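Side-chain contacts in uncharacterized protein (Deinococcus radiodurans, PDB 3GG7), which binds manganese and, as a TatD-type member of the metallo-dependent hydrolases, probably acts on ester bonds, although its precise function is uncharacterized: residues A38-T43 with P79-V84; E62-R67 with W99-A104; G164-V169 with V238-G243. All coordinates share one frame; numbering follows the deposited sequence. Where two conformers were deposited one is given.

Interaction 1 of 3, residues A38-T43 with P79-V84. With SO4 (sulfate ion), chain C.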
loop_
_atom_site.group_PDB
_atom_site.type_symbol
_atom_site.label_atom_id
_atom_site.label_comp_id
_atom_site.label_asym_id
_atom_site.label_seq_id
_atom_site.Cartn_x
_atom_site.Cartn_y
_atom_site.Cartn_z
ATOM N N ALA A 38 8.731 12.097 -8.705
ATOM C CA ALA A 38 8.670 13.536 -8.967
ATOM C C ALA A 38 7.576 14.238 -8.176
ATOM O O ALA A 38 7.636 15.446 -7.990
ATOM C CB ALA A 38 8.492 13.784 -10.470
ATOM N N ALA A 39 6.570 13.480 -7.742
ATOM C CA ALA A 39 5.447 14.020 -6.966
ATOM C C ALA A 39 5.783 14.255 -5.494
ATOM O O ALA A 39 4.984 14.813 -4.762
ATOM C CB ALA A 39 4.222 13.098 -7.088
ATOM N N TRP A 40 6.980 13.869 -5.068
ATOM C CA TRP A 40 7.322 13.861 -3.639
ATOM C C TRP A 40 7.108 15.223 -2.962
ATOM O O TRP A 40 6.449 15.312 -1.933
ATOM C CB TRP A 40 8.778 13.346 -3.474
ATOM C CG TRP A 40 9.209 13.340 -2.069
ATOM C CD1 TRP A 40 10.154 14.152 -1.503
ATOM C CD2 TRP A 40 8.703 12.527 -1.017
ATOM N NE1 TRP A 40 10.284 13.878 -0.173
ATOM C CE2 TRP A 40 9.397 12.886 0.161
ATOM C CE3 TRP A 40 7.725 11.525 -0.950
ATOM C CZ2 TRP A 40 9.136 12.286 1.385
ATOM C CZ3 TRP A 40 7.500 10.899 0.270
ATOM C CH2 TRP A 40 8.171 11.297 1.415
ATOM N N ARG A 41 7.671 16.290 -3.507
ATOM C CA ARG A 41 7.637 17.557 -2.784
ATOM C C ARG A 41 6.189 18.035 -2.627
ATOM O O ARG A 41 5.768 18.450 -1.571
ATOM C CB ARG A 41 8.467 18.622 -3.486
ATOM C CG ARG A 41 9.935 18.470 -3.276
ATOM C CD ARG A 41 10.460 19.226 -2.070
ATOM N NE ARG A 41 11.853 18.845 -1.894
ATOM C CZ ARG A 41 12.290 17.907 -1.048
ATOM N NH1 ARG A 41 11.481 17.341 -0.170
ATOM N NH2 ARG A 41 13.565 17.575 -1.046
ATOM N N GLY A 42 5.418 17.947 -3.714
ATOM C CA GLY A 42 4.062 18.417 -3.699
ATOM C C GLY A 42 3.170 17.597 -2.783
ATOM O O GLY A 42 2.313 18.116 -2.055
ATOM N N THR A 43 3.320 16.291 -2.820
ATOM C CA THR A 43 2.497 15.432 -1.992
ATOM C C THR A 43 2.935 15.452 -0.533
ATOM O O THR A 43 2.092 15.525 0.360
ATOM C CB THR A 43 2.497 14.027 -2.574
ATOM O OG1 THR A 43 1.994 14.115 -3.905
ATOM C CG2 THR A 43 1.620 13.115 -1.742
ATOM N N PRO A 79 16.116 9.308 1.242
ATOM C CA PRO A 79 16.493 9.596 2.637
ATOM C C PRO A 79 15.430 10.321 3.467
ATOM O O PRO A 79 15.508 10.350 4.713
ATOM C CB PRO A 79 17.726 10.486 2.476
ATOM C CG PRO A 79 18.294 10.098 1.183
ATOM C CD PRO A 79 17.085 9.871 0.297
ATOM N N GLU A 80 14.431 10.897 2.808
ATOM C CA GLU A 80 13.399 11.672 3.492
ATOM C C GLU A 80 12.196 10.897 4.020
ATOM O O GLU A 80 11.279 11.490 4.598
ATOM C CB GLU A 80 12.902 12.777 2.568
ATOM C CG GLU A 80 14.018 13.731 2.186
ATOM C CD GLU A 80 13.568 14.835 1.274
ATOM O OE1 GLU A 80 12.396 15.289 1.391
ATOM O OE2 GLU A 80 14.386 15.247 0.419
ATOM N N THR A 81 12.162 9.587 3.819
ATOM C CA THR A 81 10.994 8.825 4.244
ATOM C C THR A 81 11.334 7.398 4.587
ATOM O O THR A 81 12.238 6.813 3.988
ATOM C CB THR A 81 9.841 8.860 3.180
ATOM O OG1 THR A 81 8.702 8.161 3.701
ATOM C CG2 THR A 81 10.274 8.244 1.862
ATOM N N ARG A 82 10.557 6.840 5.510
ATOM C CA ARG A 82 10.664 5.419 5.840
ATOM C C ARG A 82 9.712 4.566 5.009
ATOM O O ARG A 82 9.745 3.334 5.107
ATOM C CB ARG A 82 10.484 5.192 7.345
ATOM C CG ARG A 82 9.131 5.333 7.920
ATOM C CD ARG A 82 9.145 5.347 9.499
ATOM N NE ARG A 82 9.912 6.449 10.110
ATOM C CZ ARG A 82 10.886 6.323 11.029
ATOM N NH1 ARG A 82 11.261 5.133 11.503
ATOM N NH2 ARG A 82 11.517 7.395 11.483
ATOM N N PHE A 83 8.862 5.196 4.178
ATOM C CA PHE A 83 7.805 4.497 3.461
ATOM C C PHE A 83 7.977 4.656 1.966
ATOM O O PHE A 83 8.173 5.780 1.467
ATOM C CB PHE A 83 6.417 5.023 3.826
ATOM C CG PHE A 83 6.148 5.080 5.316
ATOM C CD1 PHE A 83 5.818 3.923 6.026
ATOM C CD2 PHE A 83 6.176 6.289 5.987
ATOM C CE1 PHE A 83 5.561 4.007 7.390
ATOM C CE2 PHE A 83 5.925 6.367 7.338
ATOM C CZ PHE A 83 5.591 5.199 8.030
ATOM N N VAL A 84 7.897 3.533 1.258
ATOM C CA VAL A 84 7.999 3.476 -0.208
ATOM C C VAL A 84 6.695 2.914 -0.755
ATOM O O VAL A 84 6.247 1.851 -0.333
ATOM C CB VAL A 84 9.222 2.633 -0.663
ATOM C CG1 VAL A 84 9.143 2.241 -2.151
ATOM C CG2 VAL A 84 10.487 3.471 -0.355
HETATM S S SO4 C . 14.299 19.365 -4.595
HETATM O O1 SO4 C . 14.841 18.709 -3.414
HETATM O O2 SO4 C . 13.045 20.045 -4.262
HETATM O O3 SO4 C . 15.254 20.375 -5.084
HETATM O O4 SO4 C . 14.106 18.332 -5.611
#
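The guanidinium of Arg-41 and the carboxylate of Glu-80 meet edge to edge, their planes only 8° apart; NH1 and NH2 each take one oxygen, an end-on, two-nitrogen salt bridge. NH1 of Arg-41 lies 2.7 Å from OE1 of Glu-80, and NH2 of Arg-41 lies 2.9 Å from OE2 of Glu-80. Both bonds are nearly straight, and each oxygen uses its syn lone pair. The NE side of the same guanidinium faces a sulfate, probably taken from the crystallisation liquor: NE of Arg-41 is 2.9 Å from sulfate O2, and NH2 of Arg-41 bonds to sulfate O1. Tyr-77 and Arg-76 also bind this anion.

The indole of Trp-40 presents its NE1 edge to Glu-80. NE1 of Trp-40 donates to OE1 of Glu-80 over 3.0 Å; the oxygen sits in the ring plane, but the donor stands above the carboxylate plane, 64° out of it. OE1 is therefore gripped twice, from two different directions, which should fix the rotation of the carboxylate. The extended chain of Glu-80 beyond CG carries it across to both donors.

These side chains join helix 40-44 to the 3-10 turn and loop that lead into strand 83-88 of the TIM-type barrel. Trp-40, its CG anti to the backbone N (chi1 179°), reaches inward from the helix; its ring also meets that of Tyr-77 and touches Thr-55 of strand 53-55.

At the far corner of the indole, CH2 of Trp-40 approaches CB of Thr-81 at 3.4 Å, an oblique contact that the methyl CG2 extends. OG1 of Thr-81 is occupied elsewhere: it accepts from N of Phe-83 at 3.0 Å, forming an ST turn, and is hydrogen-bonded to the carbonyl O of Thr-55.

Interaction 2 of 3, residues E62-R67 with W99-A104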
loop_
_atom_site.group_PDB
_atom_site.type_symbol
_atom_site.label_atom_id
_atom_site.label_comp_id
_atom_site.label_asym_id
_atom_site.label_seq_id
_atom_site.Cartn_x
_atom_site.Cartn_y
_atom_site.Cartn_z
ATOM N N GLU A 62 1.900 1.450 -13.528
ATOM C CA GLU A 62 1.128 1.930 -14.663
ATOM C C GLU A 62 1.727 3.166 -15.320
ATOM O O GLU A 62 1.343 3.495 -16.445
ATOM C CB GLU A 62 -0.328 2.216 -14.293
ATOM C CG GLU A 62 -1.143 2.610 -15.521
ATOM C CD GLU A 62 -2.572 2.936 -15.245
ATOM O OE1 GLU A 62 -3.098 2.525 -14.187
ATOM O OE2 GLU A 62 -3.161 3.608 -16.119
ATOM N N VAL A 63 2.663 3.852 -14.661
ATOM C CA VAL A 63 3.215 5.084 -15.235
ATOM C C VAL A 63 4.719 5.049 -15.514
ATOM O O VAL A 63 5.310 6.056 -15.874
ATOM C CB VAL A 63 2.816 6.341 -14.411
ATOM C CG1 VAL A 63 1.308 6.407 -14.249
ATOM C CG2 VAL A 63 3.494 6.363 -13.031
ATOM N N VAL A 64 5.330 3.877 -15.382
ATOM C CA VAL A 64 6.772 3.764 -15.577
ATOM C C VAL A 64 7.277 4.114 -16.960
ATOM O O VAL A 64 8.418 4.574 -17.061
ATOM C CB VAL A 64 7.310 2.345 -15.193
ATOM C CG1 VAL A 64 7.095 2.110 -13.734
ATOM C CG2 VAL A 64 6.682 1.298 -16.066
ATOM N N SER A 65 6.471 3.913 -18.002
ATOM C CA SER A 65 6.861 4.281 -19.364
ATOM C C SER A 65 6.682 5.775 -19.554
ATOM O O SER A 65 7.612 6.497 -19.932
ATOM C CB SER A 65 6.025 3.528 -20.410
ATOM O OG SER A 65 6.414 3.877 -21.735
ATOM N N GLU A 66 5.487 6.253 -19.264
ATOM C CA GLU A 66 5.197 7.651 -19.561
ATOM C C GLU A 66 5.983 8.620 -18.690
ATOM O O GLU A 66 6.292 9.714 -19.135
ATOM C CB GLU A 66 3.701 7.940 -19.483
ATOM C CG GLU A 66 3.089 7.851 -18.103
ATOM C CD GLU A 66 1.592 7.588 -18.152
ATOM O OE1 GLU A 66 0.788 8.548 -18.081
ATOM O OE2 GLU A 66 1.230 6.401 -18.262
ATOM N N ARG A 67 6.328 8.193 -17.481
ATOM C CA ARG A 67 7.130 9.023 -16.554
ATOM C C ARG A 67 8.564 8.492 -16.346
ATOM O O ARG A 67 9.204 8.790 -15.330
ATOM C CB ARG A 67 6.438 9.100 -15.189
ATOM C CG ARG A 67 4.972 9.581 -15.156
ATOM C CD ARG A 67 4.782 10.982 -15.671
ATOM N NE ARG A 67 5.678 11.966 -15.065
ATOM C CZ ARG A 67 5.626 13.274 -15.283
ATOM N NH1 ARG A 67 4.655 13.810 -16.007
ATOM N NH2 ARG A 67 6.559 14.058 -14.748
ATOM N N TRP A 99 6.338 -4.277 -19.722
ATOM C CA TRP A 99 6.798 -5.209 -18.705
ATOM C C TRP A 99 8.288 -5.087 -18.376
ATOM O O TRP A 99 8.662 -5.024 -17.199
ATOM C CB TRP A 99 6.461 -6.666 -19.087
ATOM C CG TRP A 99 6.913 -7.602 -18.028
ATOM C CD1 TRP A 99 8.030 -8.388 -18.035
ATOM C CD2 TRP A 99 6.298 -7.798 -16.748
ATOM N NE1 TRP A 99 8.133 -9.075 -16.856
ATOM C CE2 TRP A 99 7.087 -8.731 -16.047
ATOM C CE3 TRP A 99 5.157 -7.282 -16.128
ATOM C CZ2 TRP A 99 6.759 -9.175 -14.781
ATOM C CZ3 TRP A 99 4.834 -7.729 -14.859
ATOM C CH2 TRP A 99 5.624 -8.660 -14.205
ATOM N N THR A 100 9.159 -5.076 -19.394
ATOM C CA THR A 100 10.603 -4.922 -19.161
ATOM C C THR A 100 10.920 -3.674 -18.328
ATOM O O THR A 100 11.732 -3.725 -17.395
ATOM C CB THR A 100 11.404 -4.880 -20.487
ATOM O OG1 THR A 100 11.256 -6.139 -21.160
ATOM C CG2 THR A 100 12.894 -4.634 -20.221
ATOM N N GLN A 101 10.257 -2.574 -18.660
ATOM C CA GLN A 101 10.450 -1.315 -17.927
ATOM C C GLN A 101 9.889 -1.413 -16.504
ATOM O O GLN A 101 10.497 -0.922 -15.562
ATOM C CB GLN A 101 9.845 -0.117 -18.690
ATOM C CG GLN A 101 9.789 1.226 -17.917
ATOM C CD GLN A 101 11.149 1.895 -17.673
ATOM O OE1 GLN A 101 12.208 1.295 -17.878
ATOM N NE2 GLN A 101 11.116 3.160 -17.236
ATOM N N GLN A 102 8.722 -2.039 -16.340
ATOM C CA GLN A 102 8.194 -2.240 -14.984
ATOM C C GLN A 102 9.178 -3.016 -14.122
ATOM O O GLN A 102 9.466 -2.673 -12.986
ATOM C CB GLN A 102 6.909 -3.047 -15.014
ATOM C CG GLN A 102 5.688 -2.350 -15.513
ATOM C CD GLN A 102 4.466 -3.195 -15.245
ATOM O OE1 GLN A 102 4.298 -3.675 -14.117
ATOM N NE2 GLN A 102 3.654 -3.448 -16.270
ATOM N N PHE A 103 9.708 -4.093 -14.672
ATOM C CA PHE A 103 10.625 -4.945 -13.921
ATOM C C PHE A 103 11.910 -4.183 -13.568
ATOM O O PHE A 103 12.373 -4.197 -12.438
ATOM C CB PHE A 103 10.904 -6.211 -14.743
ATOM C CG PHE A 103 11.857 -7.166 -14.097
ATOM C CD1 PHE A 103 11.388 -8.298 -13.448
ATOM C CD2 PHE A 103 13.225 -6.962 -14.185
ATOM C CE1 PHE A 103 12.272 -9.202 -12.868
ATOM C CE2 PHE A 103 14.125 -7.859 -13.597
ATOM C CZ PHE A 103 13.644 -8.974 -12.942
ATOM N N ALA A 104 12.471 -3.475 -14.548
ATOM C CA ALA A 104 13.656 -2.680 -14.336
ATOM C C ALA A 104 13.486 -1.668 -13.208
ATOM O O ALA A 104 14.345 -1.553 -12.327
ATOM C CB ALA A 104 14.048 -1.973 -15.617
#
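Val-64 meets two consecutive glutamines, Gln-101 and Gln-102, near the start of helix 99-115. In the TIM-type barrel this joins the loop after strand 53-55 to the helix that follows the next strand, 83-88. One methyl does most of the apolar work: CG2 of Val-64 lies 3.6 Å from CG of Gln-101 and 3.8 Å from CG of Gln-102. The valine runs alongside Gln-101 in the opposite sense and crosses Gln-102 at about a right angle.

The polar link is made by Gln-101 alone. NE2 of Gln-101 donates to O of Val-64 over 3.1 Å; the bond is almost straight at hydrogen (172°), yet the nitrogen stands well above the carbonyl plane, 49° out of it. The glutamine chain bends at chi2 (70°), turning the amide back to the loop while CG stays against the valine.

The backbone around Val-64 is itself drawn into a turn, with N of Arg-67 bonded to O of Val-63 at 2.9 Å. Gln-102 contributes its aliphatic part to the contact and spends its amide elsewhere, and its side chain comes to about 6 Å from that of His-124, a predicted ligand of a second metal. Both ends of this buried amide are engaged, fixing its orientation: OE1 of Gln-102 accepts from N of Asp-90, while NE2 is bonded to OG1 of Thr-98.

Interaction 3 of 3, residues G164-V169 with V238-G243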
loop_
_atom_site.group_PDB
_atom_site.type_symbol
_atom_site.label_atom_id
_atom_site.label_comp_id
_atom_site.label_asym_id
_atom_site.label_seq_id
_atom_site.Cartn_x
_atom_site.Cartn_y
_atom_site.Cartn_z
ATOM N N GLY A 164 7.514 -13.409 4.519
ATOM C CA GLY A 164 7.442 -12.316 5.488
ATOM C C GLY A 164 6.614 -11.122 5.044
ATOM O O GLY A 164 6.785 -10.007 5.585
ATOM N N CYS A 165 5.712 -11.327 4.081
ATOM C CA CYS A 165 4.847 -10.229 3.636
ATOM C C CYS A 165 3.791 -9.925 4.666
ATOM O O CYS A 165 3.324 -10.818 5.409
ATOM C CB CYS A 165 4.148 -10.546 2.319
ATOM S SG CYS A 165 5.237 -10.632 0.890
ATOM N N TRP A 166 3.428 -8.638 4.712
ATOM C CA TRP A 166 2.229 -8.145 5.372
ATOM C C TRP A 166 1.172 -7.842 4.314
ATOM O O TRP A 166 1.468 -7.936 3.125
ATOM C CB TRP A 166 2.527 -6.878 6.175
ATOM C CG TRP A 166 3.468 -7.048 7.342
ATOM C CD1 TRP A 166 4.682 -7.659 7.355
ATOM C CD2 TRP A 166 3.261 -6.537 8.642
ATOM N NE1 TRP A 166 5.244 -7.581 8.608
ATOM C CE2 TRP A 166 4.389 -6.882 9.415
ATOM C CE3 TRP A 166 2.216 -5.822 9.237
ATOM C CZ2 TRP A 166 4.503 -6.545 10.758
ATOM C CZ3 TRP A 166 2.345 -5.470 10.572
ATOM C CH2 TRP A 166 3.468 -5.860 11.317
ATOM N N PHE A 167 -0.042 -7.477 4.728
ATOM C CA PHE A 167 -1.157 -7.270 3.830
ATOM C C PHE A 167 -1.983 -6.100 4.265
ATOM O O PHE A 167 -2.318 -6.006 5.437
ATOM C CB PHE A 167 -2.039 -8.544 3.784
ATOM C CG PHE A 167 -1.246 -9.772 3.507
ATOM C CD1 PHE A 167 -1.007 -10.174 2.190
ATOM C CD2 PHE A 167 -0.646 -10.469 4.543
ATOM C CE1 PHE A 167 -0.214 -11.265 1.922
ATOM C CE2 PHE A 167 0.167 -11.560 4.285
ATOM C CZ PHE A 167 0.367 -11.970 2.965
ATOM N N SER A 168 -2.333 -5.214 3.330
ATOM C CA SER A 168 -3.316 -4.204 3.611
ATOM C C SER A 168 -4.552 -4.515 2.789
ATOM O O SER A 168 -4.490 -4.728 1.589
ATOM C CB SER A 168 -2.769 -2.767 3.390
ATOM O OG SER A 168 -2.285 -2.565 2.067
ATOM N N VAL A 169 -5.679 -4.589 3.480
ATOM C CA VAL A 169 -6.900 -5.102 2.898
ATOM C C VAL A 169 -7.935 -4.000 2.897
ATOM O O VAL A 169 -7.984 -3.175 3.828
ATOM C CB VAL A 169 -7.406 -6.387 3.640
ATOM C CG1 VAL A 169 -6.315 -7.448 3.692
ATOM C CG2 VAL A 169 -7.896 -6.069 5.033
ATOM N N VAL A 238 0.432 -1.803 13.243
ATOM C CA VAL A 238 1.199 -0.657 12.746
ATOM C C VAL A 238 2.391 -0.377 13.655
ATOM O O VAL A 238 3.497 -0.143 13.173
ATOM C CB VAL A 238 0.320 0.601 12.547
ATOM C CG1 VAL A 238 1.185 1.848 12.199
ATOM C CG2 VAL A 238 -0.695 0.357 11.454
ATOM N N SER A 239 2.203 -0.429 14.985
ATOM C CA SER A 239 3.331 -0.253 15.894
ATOM C C SER A 239 4.433 -1.262 15.634
ATOM O O SER A 239 5.619 -0.897 15.580
ATOM C CB SER A 239 2.907 -0.336 17.366
ATOM O OG SER A 239 1.791 0.492 17.620
ATOM N N ARG A 240 4.063 -2.535 15.461
ATOM C CA ARG A 240 5.043 -3.585 15.236
ATOM C C ARG A 240 5.749 -3.413 13.895
ATOM O O ARG A 240 6.949 -3.577 13.787
ATOM C CB ARG A 240 4.365 -4.948 15.311
ATOM C CG ARG A 240 5.317 -6.103 15.176
ATOM C CD ARG A 240 4.700 -7.430 15.664
ATOM N NE ARG A 240 3.910 -8.102 14.640
ATOM C CZ ARG A 240 4.414 -8.751 13.589
ATOM N NH1 ARG A 240 5.729 -8.821 13.389
ATOM N NH2 ARG A 240 3.599 -9.346 12.731
ATOM N N LEU A 241 4.971 -3.027 12.885
ATOM C CA LEU A 241 5.502 -2.727 11.556
ATOM C C LEU A 241 6.573 -1.655 11.607
ATOM O O LEU A 241 7.646 -1.804 11.024
ATOM C CB LEU A 241 4.367 -2.252 10.629
ATOM C CG LEU A 241 4.769 -1.794 9.227
ATOM C CD1 LEU A 241 5.168 -3.021 8.367
ATOM C CD2 LEU A 241 3.651 -0.983 8.593
ATOM N N LEU A 242 6.277 -0.561 12.298
ATOM C CA LEU A 242 7.265 0.507 12.485
ATOM C C LEU A 242 8.528 0.056 13.233
ATOM O O LEU A 242 9.605 0.619 13.044
ATOM C CB LEU A 242 6.608 1.670 13.222
ATOM C CG LEU A 242 5.550 2.386 12.393
ATOM C CD1 LEU A 242 4.713 3.304 13.261
ATOM C CD2 LEU A 242 6.184 3.150 11.218
ATOM N N GLY A 243 8.376 -0.941 14.103
ATOM C CA GLY A 243 9.502 -1.549 14.787
ATOM C C GLY A 243 10.421 -2.318 13.862
ATOM O O GLY A 243 11.607 -2.443 14.142
#
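Arg-240 is the first residue of 238-243 to meet Trp-166, laying a face of its guanidinium against the CZ2 corner of the indole. CZ2 of Trp-166 sits over that face, offset toward its rim, 3.5 Å from NH2 of Arg-240 and 3.6 Å from CZ of Arg-240. The two planes are inclined by 33°, so the groups overlap obliquely and do not form a parallel stack. The bend at chi3 (85°) folds the exposed arginine back toward the indole. Its NH2 also donates to the carbonyl O of Asp-189, which holds the guanidinium in place beside the indole.

Leu-241 follows and covers a face of the ring. Its backbone takes part, with N of Leu-241 only 3.6 Å from CH2 of Trp-166, and CB of Leu-241 lies 3.8 Å from the same CH2. Further in, CD1 of Leu-241 stands 4.0 Å from the centroid of the six-membered ring of Trp-166, a mere 9° off its normal, and this makes a CH-pi contact. The leucine also touches Thr-144 and Leu-192, on strands to either side of 166-169. Replacing Trp-166 by an alanine would probably leave a gap beneath Leu-241 and leave the guanidinium of Arg-240 without the CZ2 corner that packs against its face.

Trp-166 begins its strand just after Gly-164, whose positive phi ends the preceding helix in a Schellman motif. The next residue, Phe-167, packs on helix 154-162, whereas Trp-166 points to the other side of the strand and meets helix 227-243. With Thr-144 likewise near the beginning of its strand, the arrangement is consistent with the last helix covering the N-terminal ends of strands in a TIM-type barrel, at the other end of the barrel from the strand ends that carry the metal ligands.

Interaction 3 is the buried contact; interactions 1 and 2 lie nearer the surface and are only partly buried. The chemistry follows: interaction 1 places a salt bridge at its exposed edge and an indole inside, interaction 2 combines one side-chain-to-backbone bond with aliphatic packing, and interaction 3 relies on an indole face, a leucine and a guanidinium. Interactions 1 and 3 reach the same parallel sheet and touch directly, CZ of Phe-83 lying 3.8 Å from CD2 of Leu-242. Interactions 1 and 2 interleave along the chain through strand 83-88 and helix 99-115, without touching. Interactions 2 and 3 lie on opposite sides of the chain's centre, their own centres about 27 Å apart.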